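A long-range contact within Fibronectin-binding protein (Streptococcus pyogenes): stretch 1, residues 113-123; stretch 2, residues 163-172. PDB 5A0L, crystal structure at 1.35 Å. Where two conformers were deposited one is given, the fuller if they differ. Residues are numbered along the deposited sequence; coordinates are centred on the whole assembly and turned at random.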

# COMPACT_ATOMS: atom_id res chain seq x y z
N GLY A 113 11.86 -5.06 -11.14
CA GLY A 113 13.07 -4.57 -10.52
C GLY A 113 13.08 -3.14 -10.10
O GLY A 113 14.12 -2.61 -9.67
N PHE A 114 11.90 -2.48 -10.14
CA PHE A 114 11.90 -1.07 -9.75
C PHE A 114 12.41 -0.83 -8.34
O PHE A 114 12.96 0.23 -8.04
CB PHE A 114 10.53 -0.43 -9.81
CG PHE A 114 9.89 -0.37 -11.17
CD1 PHE A 114 10.53 -0.76 -12.34
CD2 PHE A 114 8.56 0.04 -11.25
CE1 PHE A 114 9.87 -0.68 -13.56
CE2 PHE A 114 7.90 0.11 -12.45
CZ PHE A 114 8.55 -0.28 -13.62
N MET A 115 12.14 -1.81 -7.46
CA MET A 115 12.50 -1.78 -6.03
C MET A 115 13.93 -2.22 -5.73
O MET A 115 14.35 -2.16 -4.58
CB MET A 115 11.58 -2.69 -5.18
CG MET A 115 10.08 -2.38 -5.14
SD MET A 115 9.59 -0.77 -4.48
CE MET A 115 9.57 0.06 -6.07
N ASN A 116 14.68 -2.68 -6.74
CA ASN A 116 15.99 -3.30 -6.48
C ASN A 116 16.88 -2.36 -5.68
O ASN A 116 17.06 -1.20 -6.02
CB ASN A 116 16.72 -3.58 -7.77
CG ASN A 116 16.15 -4.74 -8.56
OD1 ASN A 116 15.30 -5.52 -8.09
ND2 ASN A 116 16.67 -4.90 -9.79
N GLY A 117 17.43 -2.89 -4.59
CA GLY A 117 18.37 -2.14 -3.76
C GLY A 117 17.76 -1.20 -2.75
O GLY A 117 18.47 -0.58 -1.98
N ILE A 118 16.44 -1.03 -2.80
CA ILE A 118 15.75 -0.16 -1.84
C ILE A 118 15.43 -0.98 -0.59
O ILE A 118 14.86 -2.05 -0.67
CB ILE A 118 14.46 0.44 -2.47
CG1 ILE A 118 14.80 1.22 -3.73
CG2 ILE A 118 13.79 1.34 -1.44
CD1 ILE A 118 13.61 1.82 -4.45
N GLU A 119 15.84 -0.45 0.57
CA GLU A 119 15.58 -1.12 1.82
C GLU A 119 14.07 -1.29 2.00
O GLU A 119 13.29 -0.43 1.59
CB GLU A 119 16.17 -0.31 2.98
CG GLU A 119 17.68 -0.22 2.96
CD GLU A 119 18.27 0.80 3.91
OE1 GLU A 119 17.54 1.40 4.73
OE2 GLU A 119 19.49 1.00 3.83
N ASP A 120 13.66 -2.36 2.66
CA ASP A 120 12.24 -2.72 2.74
C ASP A 120 11.35 -1.54 3.19
O ASP A 120 10.32 -1.28 2.57
CB ASP A 120 12.02 -3.88 3.69
CG ASP A 120 12.62 -5.18 3.18
OD1 ASP A 120 13.12 -5.25 2.05
OD2 ASP A 120 12.61 -6.13 3.97
N LEU A 121 11.71 -0.84 4.27
CA LEU A 121 10.81 0.21 4.76
C LEU A 121 10.73 1.36 3.77
O LEU A 121 9.68 2.01 3.67
CB LEU A 121 11.26 0.68 6.14
CG LEU A 121 11.00 -0.32 7.27
CD1 LEU A 121 11.78 0.04 8.55
CD2 LEU A 121 9.52 -0.48 7.58
N ASN A 122 11.83 1.65 3.08
CA ASN A 122 11.80 2.66 2.02
C ASN A 122 10.99 2.20 0.79
O ASN A 122 10.35 3.04 0.14
CB ASN A 122 13.22 3.04 1.59
CG ASN A 122 13.97 3.80 2.66
OD1 ASN A 122 13.38 4.53 3.45
ND2 ASN A 122 15.30 3.64 2.67
N ALA A 123 11.03 0.92 0.49
CA ALA A 123 10.31 0.37 -0.65
C ALA A 123 8.81 0.43 -0.35
O ALA A 123 7.99 0.73 -1.25
CB ALA A 123 10.76 -1.04 -0.94
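Stretch 2, residues 163-172: LMREALKKLI

Stretch 2 is helical, each turn closed by i to i+4 hydrogen bonds such as Ala167 N to Leu163 O (3.0 Å), and it lies along a loop that folds through two successive beta turns before Asp120 opens a helix. The two run in opposite senses: Phe114 pairs with Ala167 (CA to CA 5.3 Å), and Ile118 pairs with Leu163 (CA to CA 6.7 Å).

The close approach at Ala167 sets the shape. Its small side chain leaves a shallow place on the helix, and the loop settles there: Phe114 O lies 3.4 Å from Ala167 CB, Met115 CE 3.8 Å and Ile118 CD1 3.9 Å from that same methyl. Larger side chains bracket this low point. One turn on, Lys170 lays its aliphatic stem over a face of the Phe114 ring, CB 3.8 Å from the ring centroid, while Leu171 CD2 meets the ring edge at Phe114 CD2 (3.7 Å). One turn back, Ile118 CG1 packs on Leu163 CB at 3.7 Å, and Met164 SD reaches Asn122 CB, also at 3.7 Å.

At Gly117 the missing side chain matters: an ideal CB would stand a tight 3.4 Å from Leu163 CD1. No direct hydrogen bond joins the stretches, but one water bridges Phe114 O (3.1 Å) and Lys170 NZ (2.9 Å). Fit, more than polarity, makes this contact.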

# COMPACT_ATOMS: atom_id res chain seq x y z
N LEU A 163 17.36 6.15 -5.59
CA LEU A 163 16.62 4.95 -6.03
C LEU A 163 15.11 5.14 -5.82
O LEU A 163 14.29 4.76 -6.66
CB LEU A 163 17.07 3.69 -5.27
CG LEU A 163 18.50 3.19 -5.54
CD1 LEU A 163 18.77 2.02 -4.62
CD2 LEU A 163 18.70 2.84 -6.99
N MET A 164 14.74 5.67 -4.65
CA MET A 164 13.31 5.84 -4.32
C MET A 164 12.59 6.76 -5.29
O MET A 164 11.47 6.46 -5.73
CB MET A 164 13.20 6.40 -2.90
CG MET A 164 13.62 5.39 -1.79
SD MET A 164 13.90 6.19 -0.18
CE MET A 164 12.20 6.60 0.28
N ARG A 165 13.21 7.89 -5.61
CA ARG A 165 12.59 8.84 -6.52
C ARG A 165 12.41 8.23 -7.90
O ARG A 165 11.34 8.39 -8.51
CB ARG A 165 13.45 10.09 -6.63
CG ARG A 165 13.51 10.90 -5.37
CD ARG A 165 14.61 11.96 -5.43
NE ARG A 165 14.65 12.81 -4.25
CZ ARG A 165 15.67 13.57 -3.87
NH1 ARG A 165 16.77 13.61 -4.58
NH2 ARG A 165 15.58 14.27 -2.75
N GLU A 166 13.43 7.52 -8.40
CA GLU A 166 13.30 6.93 -9.72
C GLU A 166 12.24 5.85 -9.76
O GLU A 166 11.49 5.72 -10.74
CB GLU A 166 14.68 6.43 -10.21
CG GLU A 166 15.67 7.56 -10.45
CD GLU A 166 15.10 8.67 -11.35
OE1 GLU A 166 14.75 8.35 -12.50
OE2 GLU A 166 15.00 9.87 -10.91
N ALA A 167 12.15 5.05 -8.70
CA ALA A 167 11.14 4.01 -8.61
C ALA A 167 9.74 4.62 -8.62
O ALA A 167 8.84 4.13 -9.30
CB ALA A 167 11.34 3.13 -7.40
N LEU A 168 9.56 5.67 -7.82
CA LEU A 168 8.24 6.30 -7.73
C LEU A 168 7.77 6.81 -9.12
O LEU A 168 6.62 6.61 -9.51
CB LEU A 168 8.26 7.40 -6.68
CG LEU A 168 6.93 8.09 -6.46
CD1 LEU A 168 5.82 7.12 -6.13
CD2 LEU A 168 7.09 9.13 -5.34
N LYS A 169 8.68 7.44 -9.86
CA LYS A 169 8.34 7.93 -11.18
C LYS A 169 7.86 6.79 -12.09
O LYS A 169 6.89 6.94 -12.83
CB LYS A 169 9.54 8.60 -11.82
CG LYS A 169 9.95 9.90 -11.19
CD LYS A 169 11.20 10.45 -11.89
CE LYS A 169 11.73 11.65 -11.17
NZ LYS A 169 13.03 12.07 -11.76
N LYS A 170 8.54 5.65 -12.03
CA LYS A 170 8.15 4.52 -12.86
C LYS A 170 6.78 3.99 -12.47
O LYS A 170 5.97 3.58 -13.31
CB LYS A 170 9.21 3.41 -12.82
CG LYS A 170 10.56 3.83 -13.44
CD LYS A 170 11.65 2.76 -13.30
CE LYS A 170 13.05 3.29 -13.63
NZ LYS A 170 14.00 2.20 -13.25
N LEU A 171 6.51 3.94 -11.17
CA LEU A 171 5.26 3.41 -10.66
C LEU A 171 4.05 4.23 -11.07
O LEU A 171 2.97 3.65 -11.22
CB LEU A 171 5.29 3.22 -9.15
CG LEU A 171 6.20 2.13 -8.59
CD1 LEU A 171 6.26 2.23 -7.07
CD2 LEU A 171 5.71 0.74 -8.99
N ILE A 172 4.20 5.55 -11.18
CA ILE A 172 3.06 6.42 -11.46
C ILE A 172 2.95 6.79 -12.94
O ILE A 172 2.05 7.55 -13.33
CB ILE A 172 3.04 7.68 -10.56
CG1 ILE A 172 4.24 8.60 -10.84
CG2 ILE A 172 2.97 7.28 -9.09
CD1 ILE A 172 4.21 9.91 -10.08
O HOH W 1 13.53 2.13 -10.42